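Local coordinates for RidA family protein (Psychrobacter sp. MES7-P7E, PDB 6L8P), which probably hydrolyses reactive enamine and imine intermediates to ketoacids and ammonia, as other RidA family proteins do, at residues F67-I78 against G134-I142. The protein carries 1 engineered substitution. Sequence-based numbering, arbitrary orientation.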
ATOM      1  N   PHE A  67     -13.189 -16.423  -8.706  1.00 14.32           N
ATOM      2  CA  PHE A  67     -12.750 -15.032  -8.667  1.00 15.81           C
ATOM      3  C   PHE A  67     -13.914 -14.051  -8.750  1.00 13.04           C
ATOM      4  O   PHE A  67     -13.959 -13.097  -7.988  1.00 12.80           O
ATOM      5  CB  PHE A  67     -11.767 -14.725  -9.796  1.00 13.09           C
ATOM      6  CG  PHE A  67     -11.426 -13.289  -9.862  1.00 13.84           C
ATOM      7  CD1 PHE A  67     -10.442 -12.765  -9.039  1.00 15.53           C
ATOM      8  CD2 PHE A  67     -12.128 -12.433 -10.707  1.00 14.67           C
ATOM      9  CE1 PHE A  67     -10.180 -11.386  -9.077  1.00 15.32           C
ATOM     10  CE2 PHE A  67     -11.880 -11.070 -10.738  1.00 17.90           C
ATOM     11  CZ  PHE A  67     -10.903 -10.550  -9.914  1.00 15.62           C
ATOM     12  N   LYS A  68     -14.805 -14.186  -9.746  1.00 11.60           N
ATOM     13  CA  LYS A  68     -15.825 -13.149  -9.918  1.00 13.01           C
ATOM     14  C   LYS A  68     -16.681 -12.998  -8.665  1.00 12.81           C
ATOM     15  O   LYS A  68     -16.965 -11.878  -8.213  1.00 12.40           O
ATOM     16  CB  LYS A  68     -16.715 -13.476 -11.125  1.00 14.43           C
ATOM     17  CG  LYS A  68     -17.640 -12.308 -11.463  1.00 19.78           C
ATOM     18  CD  LYS A  68     -18.178 -12.469 -12.890  1.00 26.13           C
ATOM     19  CE  LYS A  68     -19.397 -11.616 -13.094  1.00 39.02           C
ATOM     20  NZ  LYS A  68     -20.324 -12.273 -14.069  1.00 61.38           N
ATOM     21  N   ALA A  69     -17.126 -14.130  -8.111  1.00 12.72           N
ATOM     22  CA  ALA A  69     -17.962 -14.094  -6.923  1.00 13.04           C
ATOM     23  C   ALA A  69     -17.203 -13.516  -5.732  1.00 12.99           C
ATOM     24  O   ALA A  69     -17.760 -12.740  -4.948  1.00 11.69           O
ATOM     25  CB  ALA A  69     -18.474 -15.503  -6.620  1.00 14.94           C
ATOM     26  N   GLN A  70     -15.921 -13.872  -5.592  1.00 11.55           N
ATOM     27  CA  GLN A  70     -15.135 -13.268  -4.517  1.00 10.33           C
ATOM     28  C   GLN A  70     -14.968 -11.773  -4.717  1.00 10.69           C
ATOM     29  O   GLN A  70     -15.072 -11.013  -3.751  1.00 10.44           O
ATOM     30  CB  GLN A  70     -13.754 -13.923  -4.415  1.00  9.56           C
ATOM     31  CG  GLN A  70     -13.832 -15.283  -3.713  1.00 10.12           C
ATOM     32  CD  GLN A  70     -12.495 -15.949  -3.539  1.00  9.99           C
ATOM     33  OE1 GLN A  70     -11.482 -15.295  -3.301  1.00 10.80           O
ATOM     34  NE2 GLN A  70     -12.466 -17.267  -3.678  1.00 11.42           N
ATOM     35  N   ALA A  71     -14.715 -11.324  -5.962  1.00 10.68           N
ATOM     36  CA  ALA A  71     -14.561  -9.879  -6.201  1.00  8.93           C
ATOM     37  C   ALA A  71     -15.860  -9.104  -5.921  1.00  9.20           C
ATOM     38  O   ALA A  71     -15.834  -8.010  -5.323  1.00 10.69           O
ATOM     39  CB  ALA A  71     -14.098  -9.637  -7.641  1.00 10.67           C
ATOM     40  N   GLU A  72     -17.002  -9.650  -6.358  1.00 11.27           N
ATOM     41  CA  GLU A  72     -18.276  -9.026  -6.050  1.00 12.06           C
ATOM     42  C   GLU A  72     -18.500  -8.956  -4.549  1.00 10.59           C
ATOM     43  O   GLU A  72     -19.005  -7.948  -4.035  1.00 12.35           O
ATOM     44  CB  GLU A  72     -19.409  -9.801  -6.730  1.00 11.40           C
ATOM     45  CG  GLU A  72     -19.308  -9.673  -8.245  1.00 16.02           C
ATOM     46  CD  GLU A  72     -20.283 -10.552  -9.022  1.00 43.72           C
ATOM     47  OE1 GLU A  72     -20.816 -11.533  -8.457  1.00 41.43           O
ATOM     48  OE2 GLU A  72     -20.503 -10.261 -10.221  1.00 49.35           O
ATOM     49  N   GLN A  73     -18.139 -10.036  -3.829  1.00  9.80           N
ATOM     50  CA  GLN A  73     -18.306 -10.060  -2.382  1.00 11.71           C
ATOM     51  C   GLN A  73     -17.371  -9.068  -1.696  1.00  9.30           C
ATOM     52  O   GLN A  73     -17.762  -8.403  -0.734  1.00 10.53           O
ATOM     53  CB  GLN A  73     -18.060 -11.483  -1.875  1.00 11.13           C
ATOM     54  CG  GLN A  73     -18.282 -11.630  -0.343  1.00 11.22           C
ATOM     55  CD  GLN A  73     -19.757 -11.454   0.015  1.00 13.39           C
ATOM     56  OE1 GLN A  73     -20.612 -12.172  -0.540  1.00 17.83           O
ATOM     57  NE2 GLN A  73     -20.076 -10.463   0.824  1.00 13.57           N
ATOM     58  N   VAL A  74     -16.141  -8.918  -2.211  1.00  9.66           N
ATOM     59  CA  VAL A  74     -15.237  -7.906  -1.666  1.00  8.84           C
ATOM     60  C   VAL A  74     -15.866  -6.532  -1.771  1.00 10.11           C
ATOM     61  O   VAL A  74     -15.836  -5.750  -0.813  1.00  9.16           O
ATOM     62  CB  VAL A  74     -13.877  -7.942  -2.399  1.00 10.19           C
ATOM     63  CG1 VAL A  74     -13.074  -6.671  -2.079  1.00 11.39           C
ATOM     64  CG2 VAL A  74     -13.068  -9.171  -2.005  1.00 12.05           C
ATOM     65  N   PHE A  75     -16.480  -6.232  -2.921  1.00 11.88           N
ATOM     66  CA  PHE A  75     -17.154  -4.937  -3.050  1.00 12.16           C
ATOM     67  C   PHE A  75     -18.319  -4.789  -2.065  1.00  9.17           C
ATOM     68  O   PHE A  75     -18.509  -3.719  -1.480  1.00 12.28           O
ATOM     69  CB  PHE A  75     -17.607  -4.709  -4.504  1.00 13.46           C
ATOM     70  CG  PHE A  75     -16.584  -3.950  -5.332  1.00 10.81           C
ATOM     71  CD1 PHE A  75     -16.428  -2.579  -5.182  1.00 13.91           C
ATOM     72  CD2 PHE A  75     -15.720  -4.639  -6.150  1.00 12.89           C
ATOM     73  CE1 PHE A  75     -15.431  -1.874  -5.940  1.00 16.00           C
ATOM     74  CE2 PHE A  75     -14.734  -3.987  -6.885  1.00 16.26           C
ATOM     75  CZ  PHE A  75     -14.600  -2.581  -6.779  1.00 13.52           C
ATOM     76  N   GLU A  76     -19.104  -5.857  -1.844  1.00 11.99           N
ATOM     77  CA  GLU A  76     -20.180  -5.749  -0.848  1.00 13.01           C
ATOM     78  C   GLU A  76     -19.617  -5.492   0.552  1.00 10.37           C
ATOM     79  O   GLU A  76     -20.163  -4.686   1.336  1.00 13.63           O
ATOM     80  CB  GLU A  76     -21.025  -7.028  -0.858  1.00 15.62           C
ATOM     81  CG  GLU A  76     -21.790  -7.222  -2.183  1.00 19.84           C
ATOM     82  CD  GLU A  76     -22.659  -5.995  -2.518  1.00 55.89           C
ATOM     83  OE1 GLU A  76     -23.356  -5.493  -1.605  1.00 55.90           O
ATOM     84  OE2 GLU A  76     -22.642  -5.523  -3.684  1.00 60.26           O
ATOM     85  N   ASN A  77     -18.509  -6.178   0.882  1.00 10.24           N
ATOM     86  CA  ASN A  77     -17.860  -5.995   2.178  1.00  9.22           C
ATOM     87  C   ASN A  77     -17.316  -4.574   2.359  1.00 10.45           C
ATOM     88  O   ASN A  77     -17.506  -3.933   3.407  1.00 11.71           O
ATOM     89  CB  ASN A  77     -16.756  -7.050   2.328  1.00  9.20           C
ATOM     90  CG  ASN A  77     -17.314  -8.479   2.388  1.00 10.77           C
ATOM     91  OD1 ASN A  77     -18.510  -8.658   2.605  1.00 13.42           O
ATOM     92  ND2 ASN A  77     -16.439  -9.496   2.185  1.00 11.42           N
ATOM     93  N   ILE A  78     -16.660  -4.047   1.321  1.00 10.18           N
ATOM     94  CA  ILE A  78     -16.167  -2.678   1.388  1.00  8.81           C
ATOM     95  C   ILE A  78     -17.317  -1.701   1.519  1.00  9.18           C
ATOM     96  O   ILE A  78     -17.251  -0.784   2.335  1.00 10.92           O
ATOM     97  CB  ILE A  78     -15.289  -2.370   0.161  1.00  9.31           C
ATOM     98  CG1 ILE A  78     -14.007  -3.219   0.225  1.00  9.83           C
ATOM     99  CG2 ILE A  78     -14.927  -0.877   0.125  1.00 10.36           C
ATOM    100  CD1 ILE A  78     -13.154  -3.092  -1.061  1.00 10.09           C
ATOM    101  N   GLY A 134      -6.453 -18.489   1.489  1.00 11.74           N
ATOM    102  CA  GLY A 134      -6.572 -18.987   0.133  1.00 10.92           C
ATOM    103  C   GLY A 134      -7.464 -18.151  -0.753  1.00 12.41           C
ATOM    104  O   GLY A 134      -7.862 -18.626  -1.822  1.00 13.03           O
ATOM    105  N   GLY A 135      -7.772 -16.927  -0.362  1.00 10.74           N
ATOM    106  CA  GLY A 135      -8.493 -16.027  -1.259  1.00  8.50           C
ATOM    107  C   GLY A 135      -7.715 -15.753  -2.543  1.00  9.58           C
ATOM    108  O   GLY A 135      -6.498 -15.935  -2.627  1.00 11.14           O
ATOM    109  N   VAL A 136      -8.453 -15.346  -3.590  1.00  8.34           N
ATOM    110  CA  VAL A 136      -7.814 -14.978  -4.861  1.00  9.47           C
ATOM    111  C   VAL A 136      -7.871 -13.485  -5.139  1.00  9.69           C
ATOM    112  O   VAL A 136      -7.323 -13.039  -6.158  1.00  9.66           O
ATOM    113  CB  VAL A 136      -8.396 -15.765  -6.057  1.00 11.27           C
ATOM    114  CG1 VAL A 136      -8.161 -17.238  -5.804  1.00 12.64           C
ATOM    115  CG2 VAL A 136      -9.862 -15.493  -6.264  1.00 10.80           C
ATOM    116  N   VAL A 137      -8.461 -12.686  -4.265  1.00  7.13           N
ATOM    117  CA  VAL A 137      -8.472 -11.227  -4.443  1.00  7.74           C
ATOM    118  C   VAL A 137      -8.621 -10.570  -3.071  1.00  9.76           C
ATOM    119  O   VAL A 137      -9.451 -10.986  -2.252  1.00 10.16           O
ATOM    120  CB  VAL A 137      -9.595 -10.778  -5.428  1.00  8.07           C
ATOM    121  CG1 VAL A 137     -10.976 -11.290  -4.999  1.00 11.23           C
ATOM    122  CG2 VAL A 137      -9.608  -9.244  -5.515  1.00 11.87           C
ATOM    123  N   GLU A 138      -7.798  -9.545  -2.808  1.00  8.25           N
ATOM    124  CA  GLU A 138      -7.904  -8.716  -1.612  1.00  7.44           C
ATOM    125  C   GLU A 138      -7.879  -7.266  -2.071  1.00  9.09           C
ATOM    126  O   GLU A 138      -7.071  -6.923  -2.934  1.00 10.38           O
ATOM    127  CB  GLU A 138      -6.710  -8.980  -0.644  1.00  8.03           C
ATOM    128  CG  GLU A 138      -6.740  -8.117   0.585  1.00 10.15           C
ATOM    129  CD  GLU A 138      -5.630  -8.494   1.572  1.00 16.21           C
ATOM    130  OE1 GLU A 138      -5.029  -9.597   1.450  1.00 13.71           O
ATOM    131  OE2 GLU A 138      -5.342  -7.705   2.500  1.00 11.85           O
ATOM    132  N   ILE A 139      -8.769  -6.421  -1.541  1.00  8.43           N
ATOM    133  CA  ILE A 139      -8.780  -5.011  -1.928  1.00  7.43           C
ATOM    134  C   ILE A 139      -8.781  -4.175  -0.677  1.00  7.12           C
ATOM    135  O   ILE A 139      -9.607  -4.388   0.213  1.00  9.54           O
ATOM    136  CB  ILE A 139      -9.992  -4.674  -2.816  1.00  7.91           C
ATOM    137  CG1 ILE A 139      -9.966  -5.552  -4.083  1.00  9.00           C
ATOM    138  CG2 ILE A 139      -9.994  -3.158  -3.137  1.00  8.92           C
ATOM    139  CD1 ILE A 139     -11.106  -5.228  -5.109  1.00 10.82           C
ATOM    140  N   GLU A 140      -7.844  -3.212  -0.600  1.00  7.66           N
ATOM    141  CA  GLU A 140      -7.754  -2.204   0.462  1.00  7.15           C
ATOM    142  C   GLU A 140      -8.293  -0.888  -0.075  1.00  8.95           C
ATOM    143  O   GLU A 140      -8.197  -0.638  -1.282  1.00 10.88           O
ATOM    144  CB  GLU A 140      -6.324  -1.960   0.858  1.00 12.12           C
ATOM    145  CG  GLU A 140      -5.557  -3.162   1.260  1.00 14.37           C
ATOM    146  CD  GLU A 140      -4.073  -2.905   1.002  1.00 17.65           C
ATOM    147  OE1 GLU A 140      -3.507  -1.931   1.587  1.00 16.04           O
ATOM    148  OE2 GLU A 140      -3.450  -3.654   0.208  1.00 15.50           O
ATOM    149  N   SER A 141      -8.794  -0.027   0.813  1.00  8.91           N
ATOM    150  CA  SER A 141      -9.432   1.200   0.333  1.00  8.73           C
ATOM    151  C   SER A 141      -9.076   2.368   1.228  1.00 10.06           C
ATOM    152  O   SER A 141      -8.919   2.207   2.436  1.00 10.82           O
ATOM    153  CB  SER A 141     -10.961   1.098   0.354  1.00 10.38           C
ATOM    154  OG  SER A 141     -11.378  -0.144  -0.141  1.00 11.47           O
ATOM    155  N   ILE A 142      -8.989   3.565   0.637  1.00  9.24           N
ATOM    156  CA  ILE A 142      -8.901   4.808   1.388  1.00  8.59           C
ATOM    157  C   ILE A 142     -10.034   5.683   0.885  1.00  9.13           C
ATOM    158  O   ILE A 142     -10.209   5.813  -0.336  1.00 10.20           O
ATOM    159  CB  ILE A 142      -7.550   5.526   1.194  1.00 10.32           C
ATOM    160  CG1 ILE A 142      -6.419   4.612   1.713  1.00 11.06           C
ATOM    161  CG2 ILE A 142      -7.557   6.892   1.953  1.00 10.90           C
ATOM    162  CD1 ILE A 142      -4.972   5.179   1.466  1.00 13.96           C
TER
HETATM  163  O   HOH W   1     -10.886 -13.191  -1.633  1.00 10.54           O
HETATM  164  O   HOH W   2     -10.213 -19.135  -3.112  1.00 14.94           O
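V137 CG1 is the bump that fills the hollow between F67, Q70, A71 and V74 on the inner side of helix 67-78. It lies 3.9 Å from Q70 CB and 4.4 Å from A71 CB, where a small alanine suits the close approach of helix and strand. The F67 ring flanks the same valine: with CG anti to its backbone N (chi1 174°), it brings CE1 to 3.7 Å from V137 CB and has V136 CG2 at its edge. Farther along, V74 CG1 rests on I139 CB at 3.7 Å. I78 CD1 then drops between I139 CG2 and S141 OG, the compact serine accommodating the long isoleucine.

Q70 suits the loop leading into the strand, where backbone groups need partners, because its extended chain carries the amide down to them. OE1 accepts a nearly straight bond from V136 N (3.0 Å, 177°) and another from a water that also donates to V137 O; NE2 reaches a second water bound to G134 O, and R64 O. Shortening Q70 to an alanine removes the amide, which would probably leave V136 N without its acceptor and loop 134-136 less firmly tied to the helix. E138 and E140, on the other face of the strand, meet a neighbouring subunit. A helix lying nearly parallel to a central strand (22°) and covering one face of the sheet is typical of the chorismate mutase-like alpha+beta fold of trimeric RidA proteins.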